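Side-chain contacts in japanin (Rhipicephalus appendiculatus, PDB 4BOE), which binds cholesterol in a lipocalin pocket and, secreted in tick saliva, modulates the host's immune response by blocking dendritic cell differentiation from monocytes: residues A78-Y81 and V82-N85; I94-D98 and N99-L103; L120-D124 and R125-T129; N131-F134 and Y135-P139. One frame throughout, in Å; residues are numbered along the deposited sequence.

Contact 1: residues A78-Y81 and V82-N85; sequences ASDY and VRDN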
loop_
_atom_site.group_PDB
_atom_site.type_symbol
_atom_site.label_atom_id
_atom_site.label_comp_id
_atom_site.label_asym_id
_atom_site.label_seq_id
_atom_site.Cartn_x
_atom_site.Cartn_y
_atom_site.Cartn_z
ATOM N N ALA A 78 -12.678 -2.956 2.492
ATOM C CA ALA A 78 -12.579 -1.781 1.655
ATOM C C ALA A 78 -13.955 -1.271 1.248
ATOM O O ALA A 78 -14.898 -2.052 1.086
ATOM C CB ALA A 78 -11.750 -2.078 0.411
ATOM N N SER A 79 -14.045 0.049 1.045
ATOM C CA SER A 79 -15.278 0.653 0.567
ATOM C C SER A 79 -15.654 0.051 -0.789
ATOM O O SER A 79 -14.833 -0.523 -1.519
ATOM C CB SER A 79 -15.115 2.163 0.422
ATOM O OG SER A 79 -14.223 2.457 -0.642
ATOM N N ASP A 80 -16.911 0.180 -1.116
ATOM C CA ASP A 80 -17.430 -0.306 -2.390
ATOM C C ASP A 80 -16.652 0.312 -3.569
ATOM O O ASP A 80 -16.311 -0.386 -4.526
ATOM C CB ASP A 80 -18.916 0.047 -2.466
ATOM C CG ASP A 80 -19.570 -0.485 -3.696
ATOM O OD1 ASP A 80 -19.362 0.104 -4.779
ATOM O OD2 ASP A 80 -20.246 -1.525 -3.599
ATOM N N TYR A 81 -16.361 1.617 -3.482
ATOM C CA TYR A 81 -15.602 2.317 -4.521
ATOM C C TYR A 81 -14.212 1.688 -4.718
ATOM O O TYR A 81 -13.799 1.465 -5.851
ATOM C CB TYR A 81 -15.456 3.822 -4.129
ATOM C CG TYR A 81 -14.844 4.659 -5.237
ATOM C CD1 TYR A 81 -13.472 4.697 -5.428
ATOM C CD2 TYR A 81 -15.648 5.333 -6.152
ATOM C CE1 TYR A 81 -12.916 5.339 -6.529
ATOM C CE2 TYR A 81 -15.100 6.059 -7.196
ATOM C CZ TYR A 81 -13.728 6.083 -7.374
ATOM O OH TYR A 81 -13.219 6.757 -8.460
ATOM N N VAL A 82 -13.476 1.469 -3.606
ATOM C CA VAL A 82 -12.119 0.903 -3.624
ATOM C C VAL A 82 -12.139 -0.557 -4.106
ATOM O O VAL A 82 -11.258 -0.967 -4.851
ATOM C CB VAL A 82 -11.442 1.065 -2.240
ATOM C CG1 VAL A 82 -10.152 0.251 -2.143
ATOM C CG2 VAL A 82 -11.190 2.543 -1.934
ATOM N N ARG A 83 -13.143 -1.336 -3.683
ATOM C CA ARG A 83 -13.301 -2.720 -4.152
ATOM C C ARG A 83 -13.671 -2.770 -5.645
ATOM O O ARG A 83 -13.121 -3.572 -6.396
ATOM C CB ARG A 83 -14.363 -3.439 -3.326
ATOM C CG ARG A 83 -13.906 -3.720 -1.921
ATOM C CD ARG A 83 -14.874 -4.608 -1.159
ATOM N NE ARG A 83 -16.030 -3.864 -0.650
ATOM C CZ ARG A 83 -17.282 -3.948 -1.099
ATOM N NH1 ARG A 83 -17.584 -4.755 -2.113
ATOM N NH2 ARG A 83 -18.243 -3.220 -0.540
ATOM N N ASP A 84 -14.579 -1.889 -6.069
ATOM C CA ASP A 84 -15.039 -1.820 -7.457
ATOM C C ASP A 84 -13.923 -1.342 -8.434
ATOM O O ASP A 84 -13.720 -1.952 -9.483
ATOM C CB ASP A 84 -16.272 -0.855 -7.531
ATOM C CG ASP A 84 -17.047 -0.785 -8.835
ATOM O OD1 ASP A 84 -16.790 -1.622 -9.726
ATOM O OD2 ASP A 84 -17.958 0.085 -8.940
ATOM N N ASN A 85 -13.229 -0.264 -8.101
ATOM C CA ASN A 85 -12.264 0.365 -9.022
ATOM C C ASN A 85 -10.755 0.091 -8.821
ATOM O O ASN A 85 -10.006 0.244 -9.782
ATOM C CB ASN A 85 -12.491 1.889 -8.971
ATOM C CG ASN A 85 -13.783 2.323 -9.683
ATOM O OD1 ASN A 85 -14.126 1.831 -10.761
ATOM N ND2 ASN A 85 -14.583 3.163 -9.063
#
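Arg83 turns back toward the end of the strand preceding its helix, and its NE donates to Ala78 O at 2.8 Å, the oxygen lying at the edge of the guanidinium near its plane. A bend at chi3 (-79°) folds the group over the start of the helix, so that Asp80 CA rests against one guanidinium face. The backbone N of Arg83 bonds to Ser79 O at 2.9 Å, and a single residue engages two successive carbonyls. Ser79 is the N-cap; its OG stands between its backbone N and carbonyl carbon (chi1 69°) and accepts from Val82 N at 3.2 Å, nearly straight. With an alanine here, Val82 N would probably be left without its capping acceptor and Ala62 O without its weak bond to the serine hydroxyl. Asp84 N to Asp80 O and Asn85 N to Tyr81 O carry the helical pattern onward.

Charge acts more loosely: Asp80 OD2 lies 4.0 Å from Arg83 NH2, well out of the guanidinium plane, with no N-H aimed at it. ND2 of Asn85 comes over one face of the Tyr81 ring, offset toward its rim and 3.5 Å from Tyr81 CZ, with the amide plane inclined 67° to the ring. The Asn85 side chain is about 7 Å from that of the cholesterol-binding Glu23. Ala78 CB packs against Val82 CG1, 3.8 Å away, and against the aliphatic CG of Arg83.

Helix 80-85 bridges strands 73-78 and 91-98 of the lipocalin sheet. Val82 packs on Leu45 and Tyr81 on Tyr47, both of strand 40-49, while Ala88 covers Ala78 and Val82.

Contact 2: residues I94-D98 and N99-L103; sequences IRTYD and NDFLL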
loop_
_atom_site.group_PDB
_atom_site.type_symbol
_atom_site.label_atom_id
_atom_site.label_comp_id
_atom_site.label_asym_id
_atom_site.label_seq_id
_atom_site.Cartn_x
_atom_site.Cartn_y
_atom_site.Cartn_z
ATOM N N ILE A 94 0.811 -11.506 4.419
ATOM C CA ILE A 94 1.901 -10.654 4.903
ATOM C C ILE A 94 3.192 -11.449 4.709
ATOM O O ILE A 94 3.423 -12.444 5.407
ATOM C CB ILE A 94 1.716 -10.249 6.394
ATOM C CG1 ILE A 94 0.405 -9.454 6.558
ATOM C CG2 ILE A 94 2.935 -9.420 6.864
ATOM C CD1 ILE A 94 -0.152 -9.452 7.978
ATOM N N ARG A 95 4.037 -11.013 3.773
ATOM C CA ARG A 95 5.279 -11.719 3.500
ATOM C C ARG A 95 6.246 -11.378 4.586
ATOM O O ARG A 95 6.753 -12.267 5.264
ATOM C CB ARG A 95 5.859 -11.367 2.110
ATOM C CG ARG A 95 4.919 -11.571 0.970
ATOM C CD ARG A 95 4.273 -12.920 0.988
ATOM N NE ARG A 95 5.201 -14.017 0.699
ATOM C CZ ARG A 95 5.357 -14.624 -0.474
ATOM N NH1 ARG A 95 4.691 -14.209 -1.539
ATOM N NH2 ARG A 95 6.211 -15.636 -0.598
ATOM N N THR A 96 6.475 -10.103 4.767
ATOM C CA THR A 96 7.319 -9.617 5.839
ATOM C C THR A 96 7.038 -8.146 6.123
ATOM O O THR A 96 6.333 -7.458 5.383
ATOM C CB THR A 96 8.816 -9.922 5.565
ATOM O OG1 THR A 96 9.524 -9.588 6.752
ATOM C CG2 THR A 96 9.370 -9.146 4.398
ATOM N N TYR A 97 7.562 -7.695 7.231
ATOM C CA TYR A 97 7.390 -6.312 7.647
ATOM C C TYR A 97 8.444 -5.944 8.660
ATOM O O TYR A 97 9.098 -6.799 9.225
ATOM C CB TYR A 97 5.955 -6.062 8.202
ATOM C CG TYR A 97 5.666 -6.628 9.585
ATOM C CD1 TYR A 97 5.975 -5.910 10.727
ATOM C CD2 TYR A 97 5.113 -7.896 9.745
ATOM C CE1 TYR A 97 5.736 -6.428 11.991
ATOM C CE2 TYR A 97 4.841 -8.406 11.006
ATOM C CZ TYR A 97 5.188 -7.682 12.128
ATOM O OH TYR A 97 4.940 -8.133 13.406
ATOM N N ASP A 98 8.570 -4.670 8.896
ATOM C CA ASP A 98 9.399 -4.053 9.921
ATOM C C ASP A 98 8.649 -2.755 10.329
ATOM O O ASP A 98 7.512 -2.548 9.899
ATOM C CB ASP A 98 10.803 -3.769 9.371
ATOM C CG ASP A 98 11.916 -3.660 10.410
ATOM O OD1 ASP A 98 11.620 -3.286 11.570
ATOM O OD2 ASP A 98 13.079 -3.913 10.058
ATOM N N ASN A 99 9.273 -1.890 11.123
ATOM C CA ASN A 99 8.662 -0.637 11.563
ATOM C C ASN A 99 8.287 0.274 10.406
ATOM O O ASN A 99 7.305 0.995 10.514
ATOM C CB ASN A 99 9.632 0.132 12.490
ATOM C CG ASN A 99 9.892 -0.592 13.781
ATOM O OD1 ASN A 99 8.953 -1.012 14.462
ATOM N ND2 ASN A 99 11.162 -0.749 14.144
ATOM N N ASP A 100 9.068 0.245 9.300
ATOM C CA ASP A 100 8.864 1.179 8.231
ATOM C C ASP A 100 8.617 0.553 6.867
ATOM O O ASP A 100 8.610 1.283 5.881
ATOM C CB ASP A 100 10.051 2.161 8.233
ATOM C CG ASP A 100 10.061 3.041 9.501
ATOM O OD1 ASP A 100 9.309 4.043 9.547
ATOM O OD2 ASP A 100 10.727 2.671 10.470
ATOM N N PHE A 101 8.292 -0.736 6.792
ATOM C CA PHE A 101 7.908 -1.332 5.511
ATOM C C PHE A 101 6.981 -2.527 5.693
ATOM O O PHE A 101 6.942 -3.150 6.742
ATOM C CB PHE A 101 9.105 -1.662 4.599
ATOM C CG PHE A 101 9.697 -3.024 4.836
ATOM C CD1 PHE A 101 9.177 -4.140 4.205
ATOM C CD2 PHE A 101 10.723 -3.205 5.756
ATOM C CE1 PHE A 101 9.636 -5.408 4.516
ATOM C CE2 PHE A 101 11.198 -4.480 6.046
ATOM C CZ PHE A 101 10.646 -5.571 5.432
ATOM N N LEU A 102 6.189 -2.784 4.656
ATOM C CA LEU A 102 5.265 -3.883 4.609
ATOM C C LEU A 102 5.230 -4.460 3.198
ATOM O O LEU A 102 5.118 -3.709 2.222
ATOM C CB LEU A 102 3.884 -3.350 5.035
ATOM C CG LEU A 102 2.739 -4.323 4.999
ATOM C CD1 LEU A 102 2.965 -5.496 5.993
ATOM C CD2 LEU A 102 1.440 -3.608 5.268
ATOM N N LEU A 103 5.320 -5.784 3.091
ATOM C CA LEU A 103 5.263 -6.461 1.795
ATOM C C LEU A 103 4.077 -7.433 1.825
ATOM O O LEU A 103 4.080 -8.371 2.618
ATOM C CB LEU A 103 6.589 -7.199 1.517
ATOM C CG LEU A 103 6.702 -7.936 0.195
ATOM C CD1 LEU A 103 6.562 -6.987 -0.982
ATOM C CD2 LEU A 103 8.046 -8.655 0.113
#
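The beta hairpin of strands 91-98 and 101-106 brings Tyr97 opposite Leu102 as an antiparallel non-hydrogen-bonded pair, with their CA atoms 4.4 Å apart. Backbone bonds flank this pair: Arg95 N gives to Leu103 O, Leu103 N to Thr96 O, and Asp98 N to Phe101 O. At the bend, Asp98 turns its carboxylate onto the chain that follows. Asn99 N meets OD1 of Asp98 at 2.8 Å, on the anti side and 25° out of the carboxylate plane, while OD1 of Asn99 is taken by Ser3 N.

Phe101 reaches across to three residues of the partner strand. With CG lodged between its backbone N and carbonyl carbon (chi1 88°), its ring lies against that strand, and Tyr97 CA sits over one face in a CH-pi contact, 4.3 Å from the ring centroid. Thr96 CG2 comes in at the edge of the ring, 3.7 Å from Phe101 CE1, and Asp98 CB closes on Phe101 CE2 at 3.4 Å.

In the lipocalin sheet such a hairpin presents different side chains to its two faces. Phe101 and Leu103 share one, where helix 128-137 covers them through Ile130 and Thr133. Leu102 is turned to the other, and its side chain comes to about 5 Å from the bound cholesterol. There CD1 of Leu102 touches Tyr97 CB at 3.8 Å and Ile94 CG2 at 4.0 Å. On the face with Phe101, Leu103 lies beside the foot of the Arg95 side chain, whose doubly bent course carries NH1 away to Ser105 OG.

Contact 3: residues L120-D124 and R125-T129; sequences LKYVD and RIPET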
loop_
_atom_site.group_PDB
_atom_site.type_symbol
_atom_site.label_atom_id
_atom_site.label_comp_id
_atom_site.label_asym_id
_atom_site.label_seq_id
_atom_site.Cartn_x
_atom_site.Cartn_y
_atom_site.Cartn_z
ATOM N N LEU A 120 7.647 7.310 5.302
ATOM C CA LEU A 120 8.462 8.459 4.853
ATOM C C LEU A 120 9.955 8.245 4.976
ATOM O O LEU A 120 10.708 8.814 4.195
ATOM C CB LEU A 120 8.104 9.742 5.619
ATOM C CG LEU A 120 8.503 11.047 4.910
ATOM C CD1 LEU A 120 7.628 11.291 3.666
ATOM C CD2 LEU A 120 8.430 12.215 5.868
ATOM N N LYS A 121 10.387 7.439 5.942
ATOM C CA LYS A 121 11.787 7.137 6.170
ATOM C C LYS A 121 12.501 6.604 4.914
ATOM O O LYS A 121 13.686 6.879 4.735
ATOM C CB LYS A 121 11.884 6.125 7.314
ATOM C CG LYS A 121 13.276 5.741 7.723
ATOM C CD LYS A 121 13.204 4.735 8.824
ATOM C CE LYS A 121 14.580 4.377 9.325
ATOM N NZ LYS A 121 14.527 3.587 10.573
ATOM N N TYR A 122 11.803 5.821 4.066
ATOM C CA TYR A 122 12.427 5.221 2.902
ATOM C C TYR A 122 11.919 5.694 1.552
ATOM O O TYR A 122 12.286 5.068 0.566
ATOM C CB TYR A 122 12.247 3.695 2.998
ATOM C CG TYR A 122 12.752 3.048 4.269
ATOM C CD1 TYR A 122 14.021 3.346 4.770
ATOM C CD2 TYR A 122 12.083 1.965 4.828
ATOM C CE1 TYR A 122 14.535 2.685 5.887
ATOM C CE2 TYR A 122 12.614 1.259 5.909
ATOM C CZ TYR A 122 13.826 1.642 6.455
ATOM O OH TYR A 122 14.341 0.985 7.554
ATOM N N VAL A 123 11.096 6.752 1.458
ATOM C CA VAL A 123 10.514 7.137 0.155
ATOM C C VAL A 123 11.559 7.519 -0.915
ATOM O O VAL A 123 11.365 7.214 -2.098
ATOM C CB VAL A 123 9.397 8.218 0.228
ATOM C CG1 VAL A 123 8.159 7.681 0.925
ATOM C CG2 VAL A 123 9.869 9.524 0.849
ATOM N N ASP A 124 12.638 8.171 -0.527
ATOM C CA ASP A 124 13.664 8.567 -1.514
ATOM C C ASP A 124 14.791 7.521 -1.645
ATOM O O ASP A 124 15.695 7.719 -2.447
ATOM C CB ASP A 124 14.257 9.947 -1.145
ATOM C CG ASP A 124 14.858 10.029 0.259
ATOM O OD1 ASP A 124 14.507 9.171 1.110
ATOM O OD2 ASP A 124 15.687 10.943 0.504
ATOM N N ARG A 125 14.799 6.475 -0.804
ATOM C CA ARG A 125 15.850 5.469 -0.833
ATOM C C ARG A 125 15.420 4.209 -0.131
ATOM O O ARG A 125 15.493 4.104 1.093
ATOM C CB ARG A 125 17.202 5.978 -0.258
ATOM C CG ARG A 125 17.160 7.134 0.755
ATOM C CD ARG A 125 16.445 6.872 2.077
ATOM N NE ARG A 125 16.548 8.061 2.940
ATOM C CZ ARG A 125 16.540 8.075 4.277
ATOM N NH1 ARG A 125 16.420 6.940 4.967
ATOM N NH2 ARG A 125 16.642 9.225 4.935
ATOM N N ILE A 126 15.023 3.230 -0.926
ATOM C CA ILE A 126 14.602 1.927 -0.423
ATOM C C ILE A 126 15.866 1.212 0.050
ATOM O O ILE A 126 16.797 1.120 -0.728
ATOM C CB ILE A 126 13.883 1.107 -1.549
ATOM C CG1 ILE A 126 12.649 1.878 -2.159
ATOM C CG2 ILE A 126 13.457 -0.275 -1.035
ATOM C CD1 ILE A 126 11.492 2.091 -1.246
ATOM N N PRO A 127 15.909 0.681 1.276
ATOM C CA PRO A 127 17.096 -0.093 1.704
ATOM C C PRO A 127 17.338 -1.302 0.749
ATOM O O PRO A 127 16.370 -1.862 0.228
ATOM C CB PRO A 127 16.723 -0.558 3.111
ATOM C CG PRO A 127 15.707 0.406 3.574
ATOM C CD PRO A 127 14.929 0.812 2.372
ATOM N N GLU A 128 18.613 -1.678 0.509
ATOM C CA GLU A 128 18.984 -2.783 -0.399
ATOM C C GLU A 128 18.341 -4.116 -0.027
ATOM O O GLU A 128 17.955 -4.879 -0.910
ATOM C CB GLU A 128 20.516 -2.993 -0.462
ATOM C CG GLU A 128 21.234 -2.067 -1.431
ATOM C CD GLU A 128 22.737 -2.273 -1.531
ATOM O OE1 GLU A 128 23.264 -3.200 -0.870
ATOM O OE2 GLU A 128 23.389 -1.504 -2.278
ATOM N N THR A 129 18.240 -4.392 1.265
ATOM C CA THR A 129 17.661 -5.644 1.747
ATOM C C THR A 129 16.165 -5.791 1.398
ATOM O O THR A 129 15.731 -6.881 1.070
ATOM C CB THR A 129 17.832 -5.737 3.254
ATOM O OG1 THR A 129 17.293 -4.533 3.827
ATOM C CG2 THR A 129 19.285 -5.924 3.667
#
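Lys121 meets Arg125 through its backbone: the carbonyl O of Lys121 lies over a face of the Arg125 guanidinium, 3.1 Å from CZ. The oxygen is closer still to NH1, but the angle is too poor for a hydrogen bond, so what holds here is probably electrostatic attraction between the carbonyl and the cationic group.

Tyr122 comes next and supplies the flat surface of the contact. Pro127 CG sits over one face of its ring, 3.5 Å from the centroid and 16° off the normal, a CH-pi contact in which the two side chains meet at about a right angle. Lys121 CB lies more loosely over the opposite face, toward its rim. Tyr122 also begins a type I beta turn that ends at Arg125, whose N reaches Tyr122 O at 3.2 Å from above the carbonyl plane. Ile126 CD1 touches the same oxygen at 3.6 Å.

Val123, inside the turn, sends its side chain to Phe146 and Tyr151. Asp124 closes the segment with a salt bridge to its neighbour, OD1 to Arg125 NE at 3.0 Å. The two side chains run alongside each other, an arrangement allowed by the Asp124 CG lying between backbone N and carbonyl carbon (chi1 57°), with carboxylate and guanidinium planes 37° apart.

The turn links strand 114-118 to helix 128-137, the helix that follows the barrel in lipocalins, and Pro127 occupies its N-cap position. Ile126 packs on Ala15 of strand 12-18 and on Asn131, and Tyr122 rests on Ile130 of the helix.

Contact 4: residues N131-F134 and Y135-P139; sequences NRTF and YTICP. With NAG (2-acetamido-2-deoxy-beta-D-glucopyranose), chain B.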
loop_
_atom_site.group_PDB
_atom_site.type_symbol
_atom_site.label_atom_id
_atom_site.label_comp_id
_atom_site.label_asym_id
_atom_site.label_seq_id
_atom_site.Cartn_x
_atom_site.Cartn_y
_atom_site.Cartn_z
ATOM N N ASN A 131 14.601 -4.057 -0.987
ATOM C CA ASN A 131 14.579 -4.052 -2.452
ATOM C C ASN A 131 14.879 -5.453 -2.993
ATOM O O ASN A 131 14.186 -5.937 -3.882
ATOM C CB ASN A 131 15.615 -3.026 -2.986
ATOM C CG ASN A 131 15.531 -2.887 -4.459
ATOM O OD1 ASN A 131 14.448 -2.623 -4.988
ATOM N ND2 ASN A 131 16.630 -3.124 -5.162
ATOM N N ARG A 132 15.893 -6.110 -2.423
ATOM C CA ARG A 132 16.248 -7.475 -2.783
ATOM C C ARG A 132 15.079 -8.442 -2.501
ATOM O O ARG A 132 14.693 -9.201 -3.387
ATOM C CB ARG A 132 17.557 -7.901 -2.066
ATOM C CG ARG A 132 17.947 -9.340 -2.353
ATOM C CD ARG A 132 19.295 -9.663 -1.766
ATOM N NE ARG A 132 19.671 -11.044 -2.035
ATOM C CZ ARG A 132 20.074 -11.525 -3.214
ATOM N NH1 ARG A 132 20.170 -10.729 -4.274
ATOM N NH2 ARG A 132 20.385 -12.805 -3.339
ATOM N N THR A 133 14.454 -8.351 -1.340
ATOM C CA THR A 133 13.281 -9.182 -1.022
ATOM C C THR A 133 12.144 -8.960 -1.985
ATOM O O THR A 133 11.507 -9.911 -2.429
ATOM C CB THR A 133 12.800 -8.889 0.410
ATOM O OG1 THR A 133 13.883 -9.109 1.295
ATOM C CG2 THR A 133 11.634 -9.752 0.831
ATOM N N PHE A 134 11.856 -7.707 -2.273
ATOM C CA PHE A 134 10.789 -7.367 -3.216
ATOM C C PHE A 134 11.050 -7.992 -4.600
ATOM O O PHE A 134 10.160 -8.640 -5.153
ATOM C CB PHE A 134 10.617 -5.830 -3.281
ATOM C CG PHE A 134 9.795 -5.330 -4.429
ATOM C CD1 PHE A 134 8.427 -5.561 -4.475
ATOM C CD2 PHE A 134 10.370 -4.572 -5.436
ATOM C CE1 PHE A 134 7.667 -5.075 -5.526
ATOM C CE2 PHE A 134 9.604 -4.114 -6.503
ATOM C CZ PHE A 134 8.271 -4.407 -6.561
ATOM N N TYR A 135 12.264 -7.834 -5.127
ATOM C CA TYR A 135 12.612 -8.402 -6.435
ATOM C C TYR A 135 12.688 -9.941 -6.436
ATOM O O TYR A 135 12.460 -10.560 -7.463
ATOM C CB TYR A 135 13.897 -7.782 -6.999
ATOM C CG TYR A 135 13.633 -6.510 -7.755
ATOM C CD1 TYR A 135 13.573 -5.293 -7.102
ATOM C CD2 TYR A 135 13.347 -6.533 -9.115
ATOM C CE1 TYR A 135 13.271 -4.121 -7.779
ATOM C CE2 TYR A 135 13.088 -5.360 -9.819
ATOM C CZ TYR A 135 13.027 -4.155 -9.140
ATOM O OH TYR A 135 12.746 -2.990 -9.806
ATOM N N THR A 136 12.934 -10.551 -5.300
ATOM C CA THR A 136 12.930 -12.002 -5.184
ATOM C C THR A 136 11.513 -12.600 -5.236
ATOM O O THR A 136 11.237 -13.514 -5.994
ATOM C CB THR A 136 13.637 -12.392 -3.877
ATOM O OG1 THR A 136 14.974 -11.935 -3.974
ATOM C CG2 THR A 136 13.616 -13.891 -3.607
ATOM N N ILE A 137 10.644 -12.095 -4.399
ATOM C CA ILE A 137 9.311 -12.641 -4.150
ATOM C C ILE A 137 8.207 -12.259 -5.100
ATOM O O ILE A 137 7.229 -13.001 -5.228
ATOM C CB ILE A 137 8.908 -12.154 -2.687
ATOM C CG1 ILE A 137 9.805 -12.759 -1.608
ATOM C CG2 ILE A 137 7.443 -12.357 -2.342
ATOM C CD1 ILE A 137 9.934 -14.276 -1.608
ATOM N N CYS A 138 8.305 -11.095 -5.679
ATOM C CA CYS A 138 7.263 -10.455 -6.501
ATOM C C CYS A 138 7.342 -10.821 -7.967
ATOM O O CYS A 138 8.375 -10.574 -8.558
ATOM C CB CYS A 138 7.369 -8.940 -6.331
ATOM S SG CYS A 138 5.886 -8.004 -6.794
ATOM N N PRO A 139 6.249 -11.330 -8.591
ATOM C CA PRO A 139 6.328 -11.565 -10.043
ATOM C C PRO A 139 6.223 -10.216 -10.758
ATOM O O PRO A 139 5.466 -9.348 -10.308
ATOM C CB PRO A 139 5.103 -12.442 -10.347
ATOM C CG PRO A 139 4.180 -12.200 -9.229
ATOM C CD PRO A 139 4.947 -11.773 -8.039
HETATM C C1 NAG B . 16.668 -3.011 -6.590
HETATM C C2 NAG B . 17.745 -2.030 -7.054
HETATM C C3 NAG B . 17.702 -1.976 -8.581
HETATM C C4 NAG B . 17.881 -3.376 -9.158
HETATM C C5 NAG B . 16.803 -4.298 -8.594
HETATM C C6 NAG B . 16.925 -5.731 -9.046
HETATM C C7 NAG B . 18.071 -0.286 -5.323
HETATM C C8 NAG B . 17.500 0.978 -4.754
HETATM N N2 NAG B . 17.521 -0.709 -6.485
HETATM O O3 NAG B . 18.732 -1.106 -9.029
HETATM O O4 NAG B . 17.785 -3.352 -10.581
HETATM O O5 NAG B . 16.869 -4.301 -7.159
HETATM O O6 NAG B . 18.275 -6.185 -8.999
HETATM O O7 NAG B . 18.949 -0.922 -4.738
#
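Asn131 carries an N-linked glycan on helix 128-137, the helix packed on the lipocalin barrel, and Tyr135, one turn on, places its ring beneath the first sugar. The link is covalent, Asn131 ND2 to C1 of the NAG. Contact with the glycan continues over the Tyr135 ring, where NAG C5 stands 3.6 Å above the plane of Tyr135, over its centre. Asn131 OD1 approaches Tyr135 CE1 at 3.4 Å, amide and ring planes 70° apart.

Aromatic packing uses the other face of the tyrosine: the edge of Phe134 points at it in a T-shaped pair, centroids 5.2 Å apart and planes at 82°. Phe134 CG is anti to the backbone N (chi1 166°), which brings the ring edge toward Tyr135. Replacing Tyr135 with an alanine would probably strip the first sugar of the surface beneath it and leave the Phe134 edge facing a gap.

Covalent tethering comes from Cys138, just past the helix, through its disulfide to Cys114.

Among the hydrogen bonds, Tyr135 N to Asn131 O, Ile137 N to Thr133 O and Cys138 N to Phe134 O are plain helical ones. Arg132 O is gripped twice by Thr136, from N at 2.9 Å and from OG1 at 2.8 Å.

Overall arrangement
From the N terminus the contacts follow in series, and none nests within or crosses another, since each joins directly consecutive segments. Contact 1 starts the short helix between strands 73-78 and 91-98. It stands apart, on the other side of the chain's centre, about 14 Å from contact 2 between nearest atoms. Contact 2 closes the hairpin, contact 3 the turn leading out of strand 114-118, and contact 4 a pair of turns in the helix that follows. These last three touch: Asp100 of the hairpin bend meets Tyr122 and Lys121, Arg95 packs on Ile137 and Leu103 on Phe134, and contacts 3 and 4 share helix 128-137. Hairpin, turn and helix thus pack together on one side of the barrel.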